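Local coordinates for protein SusD homolog (Bacteroides thetaiotaomicron, PDB 3EHM) that probably binds mucin O-glycans as a SusD-family protein of a gut symbiont, helping it to use these host sugars, at residues Asp190-Gly195 against Ala246-Ser251; Gly237-Ile242 against Tyr340-Ser345. All coordinates share one frame; numbering follows the deposited sequence.

Contact 1: Asp190-Gly195 against Ala246-Ser251; sequences DLIYNG and AKIKSS
The irregular loop Asp-190–Gly-195 runs beside strand 246-248 and the turn after it without one direct backbone hydrogen bond, its closest alpha carbons, those of Ile-192 and Ile-248, lying 5.7 Å apart. Waters fill the seam instead. One bridges Leu-191 O and Lys-247 O, two carbonyls that could not bond each other; a second links Leu-191 O to Lys-249 N, and a third Ile-192 O to Lys-247 N. Beneath this wet line the side chains pack. Ile-192 and Leu-191 share most of it: CG2 of Ile-192, anti to the backbone N, rests 3.8 Å from Ala-246 CB, while CG1, anti to the carbonyl carbon (chi1 -47°), carries CD1 to 3.9 Å from Ile-248 CB, the two isoleucines crossing obliquely. The same CG2 sits over the centre of one face of the Tyr-193 ring, 3.7 Å above its plane, so this methyl is wedged between ring and strand. Tyr-193 reaches the strand by its tip, with OH 3.3 Å from Ala-246 CB and bonded to Ser-244 O; Trp-200 of helix 197-215 meets its ring edge-to-face. Leu-191 lies alongside Ile-248, CD1 to CD1 at 3.9 Å, and also touches Met-30 of helix 23-36. Asp-190, with CG anti to its backbone N (chi1 -176°), turns into its own loop: OD1 takes the N-H groups of Ile-192 and Tyr-193, and Asp-190 OD2 accepts from Gly-195 N at 2.8 Å, all from above the carboxylate plane. Trp-200 NE1 also bonds OD2, tying the loop to the helix that follows. The Asp-190 bonds form an Asx turn and Asx motif, here shaping a helix-connecting loop that packs by water bridges and aliphatic contacts on a two-stranded antiparallel sheet of the largely helical SusD fold.

Contact 2: Gly237-Ile242 against Tyr340-Ser345; sequences GVIEDI and YWFRAS
Ala-344, in the first turn of helix 344-356, presses its methyl into the bend of the irregular segment 237-242, where CB lies 3.7 Å from both Glu-240 C and Asp-241 C. The backbones come close here, 4.7 Å between the alpha carbons of Glu-240 and Ala-344, yet no hydrogen bond joins the two segments. Ile-239 fills the tight side with two branches: CG2, anti to the backbone N, lies 3.8 Å from Ala-344 N, and CD1, at the end of an extended chain (chi2 174°), approaches Phe-342 CD1 obliquely at 4.2 Å. An alanine in place of Ile-239 removes CG2 and CD1 and would probably loosen the loop against Phe-342 and the helix start. Away from this buried patch the contact slackens: Glu-240 and Asp-241 start away from segment 340-345, Asp-241 being exposed and Glu-240 OE2 making a long, weak ion pair with Lys-351, and Ile-242 gives only a marginal contact. Arg-343, at the N-cap position, starts away from the loop, though its end bends nearer; Tyr-340 CE1 lies 3.3 Å above its guanidinium plane, over the centre, while NE forms a salt bridge with Glu-245. Thr-347 and Tyr-348 of helix 344-356 bond the carbonyls of Ile-239 and Glu-240. The loop from helix 220-231 to strand 246-248 thus lies across the start of helix 344-356, with Ser-206 of helix 197-215 bonding Ile-239 N and helix 364-378 meeting Ala-344 and Ile-242.

Overall arrangement
Contacts 1 and 2, centres 14 Å apart, meet at one two-stranded antiparallel sheet: contact 1 uses strand 246-248, contact 2 its partner 339-342. At the join Ala-246 N and O lie 2.9 Å from Phe-342 O and Trp-341 N respectively, probable hydrogen bonds within a classic beta bulge. Side chains continue the connection, Tyr-193 OH meeting Ile-239 CD1 at 3.4 Å and Ile-192 CD1 meeting Trp-341 CH2 at 3.6 Å. Along the chain the four segments alternate, so two loops distant in sequence, 190-195 and 237-242, converge on this sheet beside helices 197-215 and 344-356. Nothing in either contact points to a glycan site, and both appear to be structural packing.

Contact 1: Asp190-Gly195 against Ala246-Ser251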
# COMPACT_ATOMS: atom_id res chain seq x y z
N ASP A 190 -17.72 14.65 -3.74
CA ASP A 190 -16.51 14.37 -2.97
C ASP A 190 -16.76 13.25 -1.97
O ASP A 190 -17.28 13.48 -0.88
CB ASP A 190 -16.08 15.63 -2.21
CG ASP A 190 -14.77 15.44 -1.46
OD1 ASP A 190 -14.29 14.29 -1.36
OD2 ASP A 190 -14.23 16.45 -0.96
N LEU A 191 -16.37 12.03 -2.35
CA LEU A 191 -16.57 10.88 -1.48
C LEU A 191 -15.56 10.79 -0.35
O LEU A 191 -15.69 9.95 0.54
CB LEU A 191 -16.50 9.59 -2.32
CG LEU A 191 -17.34 9.56 -3.60
CD1 LEU A 191 -17.15 8.23 -4.32
CD2 LEU A 191 -18.81 9.77 -3.25
N ILE A 192 -14.55 11.66 -0.37
CA ILE A 192 -13.52 11.62 0.66
C ILE A 192 -13.68 12.65 1.77
O ILE A 192 -13.71 12.30 2.95
CB ILE A 192 -12.11 11.82 0.06
CG1 ILE A 192 -11.91 10.94 -1.18
CG2 ILE A 192 -11.04 11.52 1.13
CD1 ILE A 192 -12.01 9.46 -0.91
N TYR A 193 -13.80 13.92 1.39
CA TYR A 193 -13.91 15.00 2.38
C TYR A 193 -15.14 15.90 2.34
O TYR A 193 -15.14 16.97 2.94
CB TYR A 193 -12.66 15.88 2.28
CG TYR A 193 -11.37 15.18 2.68
CD1 TYR A 193 -10.26 15.20 1.83
CD2 TYR A 193 -11.24 14.56 3.92
CE1 TYR A 193 -9.05 14.62 2.21
CE2 TYR A 193 -10.03 13.97 4.31
CZ TYR A 193 -8.94 14.01 3.46
OH TYR A 193 -7.74 13.47 3.85
N ASN A 194 -16.18 15.49 1.63
CA ASN A 194 -17.40 16.30 1.56
C ASN A 194 -17.15 17.75 1.15
O ASN A 194 -17.77 18.67 1.69
CB ASN A 194 -18.12 16.27 2.91
CG ASN A 194 -19.56 16.74 2.83
OD1 ASN A 194 -20.10 17.29 3.79
ND2 ASN A 194 -20.20 16.52 1.69
N GLY A 195 -16.23 17.97 0.22
CA GLY A 195 -15.94 19.31 -0.24
C GLY A 195 -15.04 20.20 0.60
O GLY A 195 -14.82 21.36 0.24
N ALA A 246 -8.07 10.09 5.03
CA ALA A 246 -8.67 9.98 3.71
C ALA A 246 -9.10 8.53 3.48
O ALA A 246 -8.26 7.64 3.37
CB ALA A 246 -7.68 10.41 2.64
N LYS A 247 -10.41 8.31 3.41
CA LYS A 247 -10.93 6.97 3.17
C LYS A 247 -12.18 7.05 2.32
O LYS A 247 -12.83 8.09 2.25
CB LYS A 247 -11.25 6.26 4.49
CG LYS A 247 -12.33 6.91 5.33
CD LYS A 247 -12.66 6.06 6.55
CE LYS A 247 -13.73 6.70 7.42
NZ LYS A 247 -13.25 7.97 8.05
N ILE A 248 -12.51 5.95 1.66
CA ILE A 248 -13.69 5.90 0.82
C ILE A 248 -14.56 4.73 1.27
O ILE A 248 -14.06 3.64 1.56
CB ILE A 248 -13.31 5.76 -0.67
CG1 ILE A 248 -14.56 5.87 -1.55
CG2 ILE A 248 -12.59 4.43 -0.91
CD1 ILE A 248 -14.25 5.93 -3.04
N LYS A 249 -15.86 4.96 1.36
CA LYS A 249 -16.79 3.92 1.77
C LYS A 249 -18.17 4.27 1.24
O LYS A 249 -18.41 5.39 0.80
CB LYS A 249 -16.84 3.79 3.29
CG LYS A 249 -17.35 5.04 4.01
CD LYS A 249 -17.42 4.80 5.51
CE LYS A 249 -17.94 6.03 6.24
NZ LYS A 249 -18.00 5.82 7.71
N SER A 250 -19.09 3.30 1.30
CA SER A 250 -20.44 3.51 0.81
C SER A 250 -21.11 4.70 1.48
O SER A 250 -20.98 4.90 2.69
CB SER A 250 -21.27 2.25 1.04
OG SER A 250 -22.50 2.34 0.35
N SER A 251 -21.81 5.49 0.68
CA SER A 251 -22.53 6.67 1.15
C SER A 251 -23.72 6.91 0.22
O SER A 251 -23.90 6.18 -0.75
CB SER A 251 -21.62 7.90 1.11
OG SER A 251 -21.32 8.27 -0.22
O HOH W 1 -15.15 8.78 3.23
O HOH W 2 -16.75 7.68 1.61
O HOH W 3 -12.16 10.58 4.22

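Contact 2: Gly237-Ile242 against Tyr340-Ser345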
# COMPACT_ATOMS: atom_id res chain seq x y z
N GLY A 237 -0.83 22.13 6.82
CA GLY A 237 -0.66 21.01 7.73
C GLY A 237 -0.88 19.66 7.07
O GLY A 237 -1.24 19.58 5.90
N VAL A 238 -0.65 18.59 7.83
CA VAL A 238 -0.82 17.22 7.33
C VAL A 238 -1.91 16.52 8.13
O VAL A 238 -2.49 17.11 9.05
CB VAL A 238 0.49 16.41 7.46
CG1 VAL A 238 1.53 16.94 6.49
CG2 VAL A 238 1.02 16.49 8.89
N ILE A 239 -2.19 15.27 7.79
CA ILE A 239 -3.22 14.50 8.49
C ILE A 239 -2.67 14.00 9.82
O ILE A 239 -1.85 13.08 9.85
CB ILE A 239 -3.69 13.31 7.63
CG1 ILE A 239 -4.35 13.82 6.34
CG2 ILE A 239 -4.69 12.46 8.41
CD1 ILE A 239 -4.72 12.74 5.35
N GLU A 240 -3.11 14.62 10.91
CA GLU A 240 -2.64 14.24 12.24
C GLU A 240 -3.77 13.77 13.15
O GLU A 240 -3.53 13.27 14.25
CB GLU A 240 -1.95 15.42 12.92
CG GLU A 240 -0.89 16.11 12.09
CD GLU A 240 -0.28 17.28 12.83
OE1 GLU A 240 -1.04 18.12 13.35
OE2 GLU A 240 0.97 17.36 12.89
N ASP A 241 -5.00 13.95 12.68
CA ASP A 241 -6.17 13.56 13.45
C ASP A 241 -6.97 12.55 12.64
O ASP A 241 -7.00 12.63 11.41
CB ASP A 241 -7.02 14.80 13.74
CG ASP A 241 -6.22 15.91 14.39
OD1 ASP A 241 -5.90 15.79 15.60
OD2 ASP A 241 -5.89 16.90 13.70
N ILE A 242 -7.60 11.60 13.31
CA ILE A 242 -8.38 10.59 12.60
C ILE A 242 -9.48 11.24 11.77
O ILE A 242 -9.85 10.75 10.70
CB ILE A 242 -8.98 9.57 13.59
CG1 ILE A 242 -7.86 8.84 14.33
CG2 ILE A 242 -9.86 8.57 12.84
CD1 ILE A 242 -8.33 7.90 15.43
N TYR A 340 -8.74 2.53 2.82
CA TYR A 340 -7.99 3.70 3.26
C TYR A 340 -6.88 4.16 2.32
O TYR A 340 -6.06 3.36 1.87
CB TYR A 340 -7.39 3.40 4.63
CG TYR A 340 -8.41 2.99 5.66
CD1 TYR A 340 -9.13 3.94 6.38
CD2 TYR A 340 -8.65 1.64 5.93
CE1 TYR A 340 -10.07 3.56 7.34
CE2 TYR A 340 -9.59 1.25 6.88
CZ TYR A 340 -10.28 2.21 7.58
OH TYR A 340 -11.19 1.83 8.55
N TRP A 341 -6.86 5.47 2.06
CA TRP A 341 -5.85 6.09 1.20
C TRP A 341 -4.69 6.59 2.07
O TRP A 341 -3.52 6.40 1.73
CB TRP A 341 -6.44 7.29 0.46
CG TRP A 341 -7.40 6.98 -0.64
CD1 TRP A 341 -7.92 5.76 -0.98
CD2 TRP A 341 -8.00 7.93 -1.53
NE1 TRP A 341 -8.81 5.90 -2.02
CE2 TRP A 341 -8.88 7.22 -2.38
CE3 TRP A 341 -7.89 9.32 -1.68
CZ2 TRP A 341 -9.63 7.85 -3.37
CZ3 TRP A 341 -8.64 9.95 -2.66
CH2 TRP A 341 -9.50 9.21 -3.49
N PHE A 342 -5.03 7.26 3.17
CA PHE A 342 -4.01 7.80 4.06
C PHE A 342 -4.60 8.03 5.45
O PHE A 342 -5.65 8.66 5.58
CB PHE A 342 -3.47 9.12 3.50
CG PHE A 342 -2.08 9.46 3.96
CD1 PHE A 342 -1.82 9.72 5.31
CD2 PHE A 342 -1.03 9.51 3.06
CE1 PHE A 342 -0.53 10.02 5.74
CE2 PHE A 342 0.27 9.81 3.48
CZ PHE A 342 0.52 10.07 4.83
N ARG A 343 -3.93 7.52 6.48
CA ARG A 343 -4.42 7.67 7.84
C ARG A 343 -3.46 8.44 8.73
O ARG A 343 -2.26 8.50 8.46
CB ARG A 343 -4.69 6.30 8.46
CG ARG A 343 -5.46 5.36 7.53
CD ARG A 343 -6.04 4.18 8.28
NE ARG A 343 -7.17 4.57 9.12
CZ ARG A 343 -7.91 3.72 9.81
NH1 ARG A 343 -7.65 2.41 9.76
NH2 ARG A 343 -8.92 4.16 10.55
N ALA A 344 -4.00 9.02 9.79
CA ALA A 344 -3.20 9.81 10.72
C ALA A 344 -2.01 9.04 11.30
O ALA A 344 -0.92 9.60 11.46
CB ALA A 344 -4.08 10.34 11.85
N SER A 345 -2.20 7.76 11.60
CA SER A 345 -1.10 6.99 12.17
C SER A 345 0.13 6.99 11.27
O SER A 345 1.26 7.05 11.76
CB SER A 345 -1.55 5.55 12.47
OG SER A 345 -2.01 4.89 11.31